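Local coordinates for Glyoxalase/Bleomycin resistance protein (Bacillus cereus ATCC 14579, PDB 1XQA) that is of unknown function but binds a magnesium ion and may be a glyoxalase, dioxygenase or bleomycin-resistance protein of the vicinal oxygen chelate superfamily, at residues His63-Val74 with Gly105-Cys113; Arg18-Gly26 with Ile77-Phe86. All coordinates share one frame; numbering follows the deposited sequence.

Interaction 1 of 2, residues His63-Val74 with Gly105-Cys113; sequences HVGFPQESEEQV and GGFTIEVMC. With MG (magnesium ion), chain C.
His-63 and Glu-110 reach out from neighbouring parallel segments to the same magnesium ion. The imidazole and carboxylate planes stand 78° apart, and Glu-110 OE1 comes to the edge of the ring, 3.4 Å from His-63 CD2. With CG of His-63 tucked between the backbone N and the carbonyl carbon (chi1 52°), the ring turns its CD2 edge to Glu-110, and NE2 binds magnesium at 2.2 Å. Glu-110, extended along its chain, brings OE1 to 2.9 Å from the metal, a longer approach, while a water on the metal gives OE2 a weak hydrogen bond. The ring of Tyr-100 meets that of His-63 edge-to-face.

Behind them the strands are laced by backbone bonds, among them Glu-110 N to Val-64 O and Phe-66 N to Glu-110 O, so the metal-binding glutamate is gripped through both backbone polar atoms. On the other face of the sheet Phe-66 lies obliquely against Ile-109, CD2 to CG2 3.6 Å. Selenomethionine Met-112 runs alongside Pro-67 on the metal's face, its SE 3.7 Å from Pro-67 CA. Farther on, Gln-68 bends at chi2 and returns NE2 to Phe-66 O at 3.0 Å, while Val-74 CG2 packs on Cys-113 CB.

Two waters also bind the ion, and this histidine-glutamate pair on paired segments is consistent with a vicinal oxygen chelate metal site.

Interaction 2 of 2, residues Arg18-Gly26 with Ile77-Phe86; sequences REFLEKYFG and INQRLKEDGF
Tyr-24 reaches from helix 14-25 toward Leu-81 and Asp-84 and loses more surface to this contact than any other residue. Leu-81 CD2 sits over the centre of its ring, 3.5 Å from the centroid and almost on the ring normal, a CH-pi contact. Lys-23 CG covers part of the opposite face. The hydroxyl projects past Leu-81 to Asp-84 OD2 at the ring edge, a hydrogen bond from OH modelled at a very short 2.4 Å, so its exact length is doubtful.

Phe-20, one turn earlier in the helix, meets the same leucine. With CG anti to the backbone N (chi1 -176°), its ring edge points at the face of Phe-86, planes 60° apart and CE1 3.5 Å from CZ. Phe-20, Tyr-24 and Phe-86 thus form an aromatic cluster, with Phe-86 placed by the Schellman turn at Gly-85 that ends helix 71-83. Ile-77 turns CG2 toward Phe-25 CZ at 4.3 Å.

The two helical segments cross at 133° with axes 11.3 Å apart, spanned by the rings, Leu-81 and Ile-77. Strand 97-103 lies against Phe-20, Ile-77 and Leu-81, and strand 107-112 against Phe-20 and Phe-25, while Arg-80 pairs with Glu-83 of the second subunit and Asp-84 OD1 with its Lys-76 and Arg-80.

Phe-25 makes the most links between the two contacts: its CD1 lies 3.7 Å from Phe-66 CG, its CE1 3.6 Å from Val-111 CG2 and its CZ 3.8 Å from Ile-109 CG2. Interaction 2 therefore rests on the apolar face of the strand pair in interaction 1, whose other face carries the magnesium ion. Helix 71-83 serves both contacts, and Gln-68 CD meets Ile-77 CD1 at 3.5 Å. The contact centres are about 11 Å apart. The side chain of Phe-25 is about 8 Å from that of Glu-110, about 11 Å from that of His-63 and about 13 Å from the magnesium ion, placing interaction 2 behind the metal site, with Arg-80 and Asp-84 at the subunit interface.

Interaction 1 of 2, residues His63-Val74 with Gly105-Cys113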
loop_
_atom_site.group_PDB
_atom_site.type_symbol
_atom_site.label_atom_id
_atom_site.label_comp_id
_atom_site.label_asym_id
_atom_site.label_seq_id
_atom_site.Cartn_x
_atom_site.Cartn_y
_atom_site.Cartn_z
ATOM N N HIS A 63 -6.031 -3.559 -21.010
ATOM C CA HIS A 63 -6.079 -3.487 -19.546
ATOM C C HIS A 63 -5.352 -4.645 -18.872
ATOM O O HIS A 63 -5.089 -5.683 -19.494
ATOM C CB HIS A 63 -7.519 -3.330 -18.996
ATOM C CG HIS A 63 -8.502 -4.336 -19.517
ATOM N ND1 HIS A 63 -9.309 -4.085 -20.603
ATOM C CD2 HIS A 63 -8.839 -5.571 -19.076
ATOM C CE1 HIS A 63 -10.093 -5.128 -20.821
ATOM N NE2 HIS A 63 -9.827 -6.044 -19.907
ATOM N N VAL A 64 -5.025 -4.429 -17.604
ATOM C CA VAL A 64 -4.422 -5.434 -16.739
ATOM C C VAL A 64 -5.427 -5.835 -15.669
ATOM O O VAL A 64 -5.980 -4.965 -14.984
ATOM C CB VAL A 64 -3.149 -4.871 -16.055
ATOM C CG1 VAL A 64 -2.471 -5.956 -15.233
ATOM C CG2 VAL A 64 -2.185 -4.347 -17.108
ATOM N N GLY A 65 -5.647 -7.138 -15.502
ATOM C CA GLY A 65 -6.709 -7.610 -14.617
ATOM C C GLY A 65 -6.243 -8.253 -13.318
ATOM O O GLY A 65 -5.322 -9.080 -13.316
ATOM N N PHE A 66 -6.910 -7.868 -12.229
ATOM C CA PHE A 66 -6.630 -8.355 -10.872
ATOM C C PHE A 66 -7.861 -9.054 -10.312
ATOM O O PHE A 66 -8.713 -8.402 -9.692
ATOM C CB PHE A 66 -6.296 -7.181 -9.942
ATOM C CG PHE A 66 -4.984 -6.540 -10.230
ATOM C CD1 PHE A 66 -3.880 -6.828 -9.447
ATOM C CD2 PHE A 66 -4.858 -5.640 -11.273
ATOM C CE1 PHE A 66 -2.665 -6.224 -9.689
ATOM C CE2 PHE A 66 -3.644 -5.038 -11.543
ATOM C CZ PHE A 66 -2.538 -5.335 -10.733
ATOM N N PRO A 67 -7.977 -10.377 -10.526
ATOM C CA PRO A 67 -9.143 -11.112 -10.047
ATOM C C PRO A 67 -9.223 -11.150 -8.529
ATOM O O PRO A 67 -8.197 -11.145 -7.850
ATOM C CB PRO A 67 -8.927 -12.531 -10.599
ATOM C CG PRO A 67 -7.479 -12.617 -10.850
ATOM C CD PRO A 67 -7.053 -11.251 -11.264
ATOM N N GLN A 68 -10.447 -11.202 -8.012
ATOM C CA GLN A 68 -10.674 -11.200 -6.573
ATOM C C GLN A 68 -11.345 -12.487 -6.133
ATOM O O GLN A 68 -11.954 -13.183 -6.942
ATOM C CB GLN A 68 -11.537 -9.999 -6.158
ATOM C CG GLN A 68 -10.940 -8.653 -6.542
ATOM C CD GLN A 68 -9.586 -8.410 -5.907
ATOM O OE1 GLN A 68 -9.405 -8.610 -4.705
ATOM N NE2 GLN A 68 -8.627 -7.976 -6.711
ATOM N N GLU A 69 -11.233 -12.792 -4.846
ATOM C CA GLU A 69 -11.749 -14.042 -4.304
ATOM C C GLU A 69 -13.267 -14.032 -4.180
ATOM O O GLU A 69 -13.893 -15.093 -4.114
ATOM C CB GLU A 69 -11.104 -14.322 -2.945
ATOM C CG GLU A 69 -11.026 -15.795 -2.581
ATOM C CD GLU A 69 -10.226 -16.604 -3.589
ATOM O OE1 GLU A 69 -9.186 -16.097 -4.078
ATOM O OE2 GLU A 69 -10.642 -17.749 -3.890
ATOM N N SER A 70 -13.856 -12.837 -4.142
ATOM C CA SER A 70 -15.302 -12.683 -3.968
ATOM C C SER A 70 -15.819 -11.374 -4.555
ATOM O O SER A 70 -15.055 -10.439 -4.786
ATOM C CB SER A 70 -15.663 -12.738 -2.484
ATOM O OG SER A 70 -15.191 -11.579 -1.818
ATOM N N GLU A 71 -17.129 -11.299 -4.755
ATOM C CA GLU A 71 -17.763 -10.066 -5.207
ATOM C C GLU A 71 -17.725 -8.969 -4.133
ATOM O O GLU A 71 -17.661 -7.781 -4.454
ATOM C CB GLU A 71 -19.192 -10.347 -5.675
ATOM C CG GLU A 71 -19.243 -11.279 -6.898
ATOM C CD GLU A 71 -20.594 -11.286 -7.606
ATOM O OE1 GLU A 71 -21.531 -10.614 -7.122
ATOM O OE2 GLU A 71 -20.708 -11.963 -8.651
ATOM N N GLU A 72 -17.733 -9.366 -2.861
ATOM C CA GLU A 72 -17.587 -8.416 -1.753
ATOM C C GLU A 72 -16.232 -7.702 -1.809
ATOM O O GLU A 72 -16.140 -6.509 -1.520
ATOM C CB GLU A 72 -17.782 -9.127 -0.408
ATOM C CG GLU A 72 -17.525 -8.276 0.840
ATOM C CD GLU A 72 -18.257 -8.806 2.079
ATOM O OE1 GLU A 72 -19.242 -9.571 1.922
ATOM O OE2 GLU A 72 -17.864 -8.445 3.218
ATOM N N GLN A 73 -15.191 -8.433 -2.198
ATOM C CA GLN A 73 -13.849 -7.855 -2.327
ATOM C C GLN A 73 -13.743 -6.876 -3.496
ATOM O O GLN A 73 -13.042 -5.862 -3.399
ATOM C CB GLN A 73 -12.783 -8.953 -2.416
ATOM C CG GLN A 73 -12.606 -9.717 -1.089
ATOM C CD GLN A 73 -12.349 -8.788 0.104
ATOM O OE1 GLN A 73 -13.115 -8.780 1.075
ATOM N NE2 GLN A 73 -11.281 -7.985 0.024
ATOM N N VAL A 74 -14.453 -7.175 -4.584
ATOM C CA VAL A 74 -14.553 -6.256 -5.713
ATOM C C VAL A 74 -15.201 -4.955 -5.251
ATOM O O VAL A 74 -14.692 -3.868 -5.555
ATOM C CB VAL A 74 -15.320 -6.872 -6.936
ATOM C CG1 VAL A 74 -15.456 -5.850 -8.082
ATOM C CG2 VAL A 74 -14.599 -8.139 -7.428
ATOM N N GLY A 105 -0.063 6.705 -13.959
ATOM C CA GLY A 105 0.905 6.216 -14.938
ATOM C C GLY A 105 0.323 5.963 -16.320
ATOM O O GLY A 105 1.071 5.761 -17.278
ATOM N N GLY A 106 -1.005 5.968 -16.444
ATOM C CA GLY A 106 -1.637 5.994 -17.769
ATOM C C GLY A 106 -2.028 4.675 -18.417
ATOM O O GLY A 106 -1.892 4.519 -19.639
ATOM N N PHE A 107 -2.523 3.739 -17.611
ATOM C CA PHE A 107 -3.075 2.477 -18.109
ATOM C C PHE A 107 -4.317 2.108 -17.306
ATOM O O PHE A 107 -4.515 2.605 -16.191
ATOM C CB PHE A 107 -2.032 1.352 -18.030
ATOM C CG PHE A 107 -1.624 1.013 -16.635
ATOM C CD1 PHE A 107 -2.174 -0.088 -15.982
ATOM C CD2 PHE A 107 -0.706 1.811 -15.950
ATOM C CE1 PHE A 107 -1.808 -0.393 -14.677
ATOM C CE2 PHE A 107 -0.340 1.517 -14.651
ATOM C CZ PHE A 107 -0.898 0.401 -14.005
ATOM N N THR A 108 -5.142 1.233 -17.871
ATOM C CA THR A 108 -6.408 0.837 -17.263
ATOM C C THR A 108 -6.227 -0.491 -16.552
ATOM O O THR A 108 -5.569 -1.400 -17.082
ATOM C CB THR A 108 -7.484 0.705 -18.347
ATOM O OG1 THR A 108 -7.631 1.984 -18.977
ATOM C CG2 THR A 108 -8.834 0.245 -17.764
ATOM N N ILE A 109 -6.827 -0.598 -15.363
ATOM C CA ILE A 109 -6.831 -1.813 -14.595
ATOM C C ILE A 109 -8.263 -2.341 -14.514
ATOM O O ILE A 109 -9.221 -1.580 -14.368
ATOM C CB ILE A 109 -6.287 -1.559 -13.159
ATOM C CG1 ILE A 109 -4.756 -1.431 -13.196
ATOM C CG2 ILE A 109 -6.724 -2.675 -12.199
ATOM C CD1 ILE A 109 -4.125 -0.984 -11.870
ATOM N N GLU A 110 -8.397 -3.647 -14.642
ATOM C CA GLU A 110 -9.676 -4.316 -14.436
ATOM C C GLU A 110 -9.695 -5.031 -13.081
ATOM O O GLU A 110 -8.724 -5.687 -12.693
ATOM C CB GLU A 110 -9.853 -5.336 -15.563
ATOM C CG GLU A 110 -11.047 -6.233 -15.440
ATOM C CD GLU A 110 -10.915 -7.460 -16.329
ATOM O OE1 GLU A 110 -9.772 -7.814 -16.681
ATOM O OE2 GLU A 110 -11.944 -8.074 -16.656
ATOM N N VAL A 111 -10.827 -4.947 -12.378
ATOM C CA VAL A 111 -10.972 -5.610 -11.096
ATOM C C VAL A 111 -12.234 -6.443 -11.216
ATOM O O VAL A 111 -13.265 -5.920 -11.594
ATOM C CB VAL A 111 -11.095 -4.588 -9.926
ATOM C CG1 VAL A 111 -11.234 -5.311 -8.572
ATOM C CG2 VAL A 111 -9.903 -3.598 -9.927
HETATM N N MSE A 112 -12.138 -7.741 -10.945
HETATM C CA MSE A 112 -13.271 -8.634 -11.193
HETATM C C MSE A 112 -13.299 -9.869 -10.315
HETATM O O MSE A 112 -12.295 -10.236 -9.704
HETATM C CB MSE A 112 -13.300 -9.056 -12.675
HETATM C CG MSE A 112 -12.229 -10.056 -13.071
HETATM SE SE MSE A 112 -10.412 -9.351 -13.077
HETATM C CE MSE A 112 -9.611 -10.715 -14.238
ATOM N N CYS A 113 -14.475 -10.483 -10.254
ATOM C CA CYS A 113 -14.656 -11.813 -9.685
ATOM C C CYS A 113 -15.600 -12.615 -10.580
ATOM O O CYS A 113 -16.648 -12.118 -10.999
ATOM C CB CYS A 113 -15.222 -11.717 -8.269
ATOM S SG CYS A 113 -15.491 -13.324 -7.513
ATOM O OXT CYS A 113 -15.351 -13.778 -10.917
HETATM MG MG MG C . -10.561 -8.079 -19.425
HETATM O O HOH W 1 -18.967 -13.261 -10.071
HETATM O O HOH W 2 -12.443 -7.125 -19.336
HETATM O O HOH W 3 -10.828 -8.716 -21.784
#

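Interaction 2 of 2, residues Arg18-Gly26 with Ile77-Phe86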
loop_
_atom_site.group_PDB
_atom_site.type_symbol
_atom_site.label_atom_id
_atom_site.label_comp_id
_atom_site.label_asym_id
_atom_site.label_seq_id
_atom_site.Cartn_x
_atom_site.Cartn_y
_atom_site.Cartn_z
ATOM N N ARG A 18 3.630 2.919 -9.019
ATOM C CA ARG A 18 4.044 2.042 -7.905
ATOM C C ARG A 18 3.186 2.211 -6.658
ATOM O O ARG A 18 2.711 1.236 -6.065
ATOM C CB ARG A 18 5.503 2.301 -7.556
ATOM C CG ARG A 18 5.999 1.557 -6.324
ATOM C CD ARG A 18 7.428 1.901 -6.043
ATOM N NE ARG A 18 7.834 1.419 -4.727
ATOM C CZ ARG A 18 9.017 1.664 -4.172
ATOM N NH1 ARG A 18 9.942 2.381 -4.824
ATOM N NH2 ARG A 18 9.292 1.171 -2.973
ATOM N N GLU A 19 2.992 3.455 -6.239
ATOM C CA GLU A 19 2.326 3.693 -4.975
ATOM C C GLU A 19 0.842 3.279 -5.051
ATOM O O GLU A 19 0.293 2.761 -4.085
ATOM C CB GLU A 19 2.563 5.136 -4.497
ATOM C CG GLU A 19 1.552 6.142 -4.944
ATOM C CD GLU A 19 1.972 7.584 -4.651
ATOM O OE1 GLU A 19 1.448 8.489 -5.350
ATOM O OE2 GLU A 19 2.825 7.801 -3.754
ATOM N N PHE A 20 0.227 3.475 -6.215
ATOM C CA PHE A 20 -1.151 3.040 -6.469
ATOM C C PHE A 20 -1.259 1.509 -6.391
ATOM O O PHE A 20 -2.158 0.967 -5.736
ATOM C CB PHE A 20 -1.599 3.518 -7.855
ATOM C CG PHE A 20 -3.036 3.211 -8.172
ATOM C CD1 PHE A 20 -4.056 3.995 -7.628
ATOM C CD2 PHE A 20 -3.373 2.150 -9.037
ATOM C CE1 PHE A 20 -5.394 3.736 -7.939
ATOM C CE2 PHE A 20 -4.717 1.883 -9.351
ATOM C CZ PHE A 20 -5.728 2.685 -8.790
ATOM N N LEU A 21 -0.310 0.815 -7.032
ATOM C CA LEU A 21 -0.317 -0.656 -7.042
ATOM C C LEU A 21 -0.064 -1.236 -5.653
ATOM O O LEU A 21 -0.660 -2.260 -5.273
ATOM C CB LEU A 21 0.683 -1.195 -8.073
ATOM C CG LEU A 21 0.286 -0.969 -9.528
ATOM C CD1 LEU A 21 1.521 -1.160 -10.430
ATOM C CD2 LEU A 21 -0.901 -1.866 -9.960
ATOM N N GLU A 22 0.795 -0.569 -4.886
ATOM C CA GLU A 22 1.021 -0.945 -3.484
ATOM C C GLU A 22 -0.212 -0.757 -2.629
ATOM O O GLU A 22 -0.625 -1.673 -1.926
ATOM C CB GLU A 22 2.188 -0.162 -2.888
ATOM C CG GLU A 22 3.507 -0.605 -3.485
ATOM C CD GLU A 22 4.655 0.331 -3.180
ATOM O OE1 GLU A 22 4.421 1.459 -2.699
ATOM O OE2 GLU A 22 5.798 -0.062 -3.461
ATOM N N LYS A 23 -0.814 0.423 -2.708
ATOM C CA LYS A 23 -1.949 0.751 -1.857
ATOM C C LYS A 23 -3.183 -0.103 -2.135
ATOM O O LYS A 23 -3.771 -0.674 -1.204
ATOM C CB LYS A 23 -2.305 2.229 -2.008
ATOM C CG LYS A 23 -3.362 2.684 -0.992
ATOM C CD LYS A 23 -3.550 4.164 -1.027
ATOM C CE LYS A 23 -4.624 4.556 -0.036
ATOM N NZ LYS A 23 -4.670 6.041 0.176
ATOM N N TYR A 24 -3.567 -0.204 -3.405
ATOM C CA TYR A 24 -4.851 -0.832 -3.759
ATOM C C TYR A 24 -4.765 -2.316 -4.141
ATOM O O TYR A 24 -5.749 -3.061 -4.013
ATOM C CB TYR A 24 -5.568 -0.008 -4.843
ATOM C CG TYR A 24 -5.910 1.368 -4.336
ATOM C CD1 TYR A 24 -6.989 1.560 -3.462
ATOM C CD2 TYR A 24 -5.124 2.470 -4.666
ATOM C CE1 TYR A 24 -7.278 2.818 -2.951
ATOM C CE2 TYR A 24 -5.419 3.746 -4.163
ATOM C CZ TYR A 24 -6.500 3.902 -3.309
ATOM O OH TYR A 24 -6.774 5.155 -2.815
ATOM N N PHE A 25 -3.596 -2.759 -4.596
ATOM C CA PHE A 25 -3.507 -4.126 -5.104
ATOM C C PHE A 25 -2.477 -4.979 -4.388
ATOM O O PHE A 25 -2.262 -6.138 -4.732
ATOM C CB PHE A 25 -3.361 -4.124 -6.624
ATOM C CG PHE A 25 -4.534 -3.514 -7.307
ATOM C CD1 PHE A 25 -5.714 -4.242 -7.445
ATOM C CD2 PHE A 25 -4.508 -2.182 -7.712
ATOM C CE1 PHE A 25 -6.836 -3.667 -8.025
ATOM C CE2 PHE A 25 -5.631 -1.598 -8.293
ATOM C CZ PHE A 25 -6.791 -2.348 -8.452
ATOM N N GLY A 26 -1.868 -4.412 -3.360
ATOM C CA GLY A 26 -0.978 -5.178 -2.492
ATOM C C GLY A 26 0.308 -5.676 -3.128
ATOM O O GLY A 26 0.939 -6.590 -2.599
ATOM N N ILE A 77 -12.741 -2.713 -3.018
ATOM C CA ILE A 77 -11.740 -1.948 -3.783
ATOM C C ILE A 77 -12.392 -0.775 -4.532
ATOM O O ILE A 77 -11.860 0.347 -4.566
ATOM C CB ILE A 77 -10.935 -2.839 -4.776
ATOM C CG1 ILE A 77 -10.167 -3.942 -4.032
ATOM C CG2 ILE A 77 -9.921 -1.984 -5.574
ATOM C CD1 ILE A 77 -9.555 -5.003 -4.973
ATOM N N ASN A 78 -13.529 -1.053 -5.165
ATOM C CA ASN A 78 -14.347 -0.017 -5.806
ATOM C C ASN A 78 -14.694 1.132 -4.850
ATOM O O ASN A 78 -14.477 2.298 -5.160
ATOM C CB ASN A 78 -15.650 -0.668 -6.305
ATOM C CG ASN A 78 -16.452 0.251 -7.196
ATOM O OD1 ASN A 78 -17.388 0.911 -6.738
ATOM N ND2 ASN A 78 -16.082 0.313 -8.474
ATOM N N GLN A 79 -15.248 0.781 -3.687
ATOM C CA GLN A 79 -15.647 1.763 -2.669
ATOM C C GLN A 79 -14.447 2.593 -2.212
ATOM O O GLN A 79 -14.527 3.825 -2.128
ATOM C CB GLN A 79 -16.311 1.059 -1.470
ATOM C CG GLN A 79 -16.621 1.974 -0.269
ATOM C CD GLN A 79 -16.756 1.231 1.088
ATOM O OE1 GLN A 79 -16.640 -0.007 1.169
ATOM N NE2 GLN A 79 -16.996 2.002 2.161
ATOM N N ARG A 80 -13.317 1.933 -1.962
ATOM C CA ARG A 80 -12.145 2.646 -1.473
ATOM C C ARG A 80 -11.555 3.566 -2.528
ATOM O O ARG A 80 -11.156 4.687 -2.214
ATOM C CB ARG A 80 -11.100 1.679 -0.923
ATOM C CG ARG A 80 -11.580 1.000 0.349
ATOM C CD ARG A 80 -10.619 -0.033 0.894
ATOM N NE ARG A 80 -11.232 -0.669 2.072
ATOM C CZ ARG A 80 -10.599 -1.494 2.898
ATOM N NH1 ARG A 80 -9.317 -1.810 2.697
ATOM N NH2 ARG A 80 -11.246 -2.003 3.930
ATOM N N LEU A 81 -11.524 3.104 -3.770
ATOM C CA LEU A 81 -11.048 3.950 -4.885
ATOM C C LEU A 81 -11.924 5.200 -5.022
ATOM O O LEU A 81 -11.409 6.310 -5.107
ATOM C CB LEU A 81 -11.007 3.164 -6.196
ATOM C CG LEU A 81 -9.859 2.163 -6.343
ATOM C CD1 LEU A 81 -10.088 1.266 -7.566
ATOM C CD2 LEU A 81 -8.508 2.880 -6.433
ATOM N N LYS A 82 -13.246 5.010 -5.000
ATOM C CA LYS A 82 -14.212 6.112 -5.060
ATOM C C LYS A 82 -13.993 7.125 -3.932
ATOM O O LYS A 82 -13.892 8.334 -4.182
ATOM C CB LYS A 82 -15.644 5.566 -5.000
ATOM C CG LYS A 82 -16.727 6.619 -5.263
ATOM C CD LYS A 82 -18.111 5.987 -5.296
ATOM C CE LYS A 82 -19.173 7.028 -5.608
ATOM N NZ LYS A 82 -20.520 6.562 -5.150
ATOM N N GLU A 83 -13.921 6.635 -2.692
ATOM C CA GLU A 83 -13.684 7.497 -1.527
ATOM C C GLU A 83 -12.370 8.233 -1.587
ATOM O O GLU A 83 -12.233 9.305 -1.010
ATOM C CB GLU A 83 -13.684 6.688 -0.244
ATOM C CG GLU A 83 -15.013 6.091 0.076
ATOM C CD GLU A 83 -14.951 5.169 1.266
ATOM O OE1 GLU A 83 -13.838 4.837 1.729
ATOM O OE2 GLU A 83 -16.029 4.771 1.726
ATOM N N ASP A 84 -11.403 7.642 -2.264
ATOM C CA ASP A 84 -10.074 8.213 -2.354
ATOM C C ASP A 84 -9.902 9.096 -3.595
ATOM O O ASP A 84 -8.800 9.565 -3.881
ATOM C CB ASP A 84 -9.015 7.109 -2.317
ATOM C CG ASP A 84 -8.940 6.407 -0.973
ATOM O OD1 ASP A 84 -9.627 6.834 -0.000
ATOM O OD2 ASP A 84 -8.186 5.413 -0.884
ATOM N N GLY A 85 -10.991 9.324 -4.326
ATOM C CA GLY A 85 -10.990 10.331 -5.389
ATOM C C GLY A 85 -10.748 9.827 -6.791
ATOM O O GLY A 85 -10.548 10.628 -7.711
ATOM N N PHE A 86 -10.754 8.505 -6.966
ATOM C CA PHE A 86 -10.672 7.920 -8.296
ATOM C C PHE A 86 -12.075 7.752 -8.874
ATOM O O PHE A 86 -13.030 7.425 -8.171
ATOM C CB PHE A 86 -9.900 6.602 -8.289
ATOM C CG PHE A 86 -8.468 6.750 -7.849
ATOM C CD1 PHE A 86 -7.469 7.039 -8.770
ATOM C CD2 PHE A 86 -8.131 6.648 -6.514
ATOM C CE1 PHE A 86 -6.130 7.207 -8.359
ATOM C CE2 PHE A 86 -6.809 6.805 -6.083
ATOM C CZ PHE A 86 -5.805 7.087 -7.012
#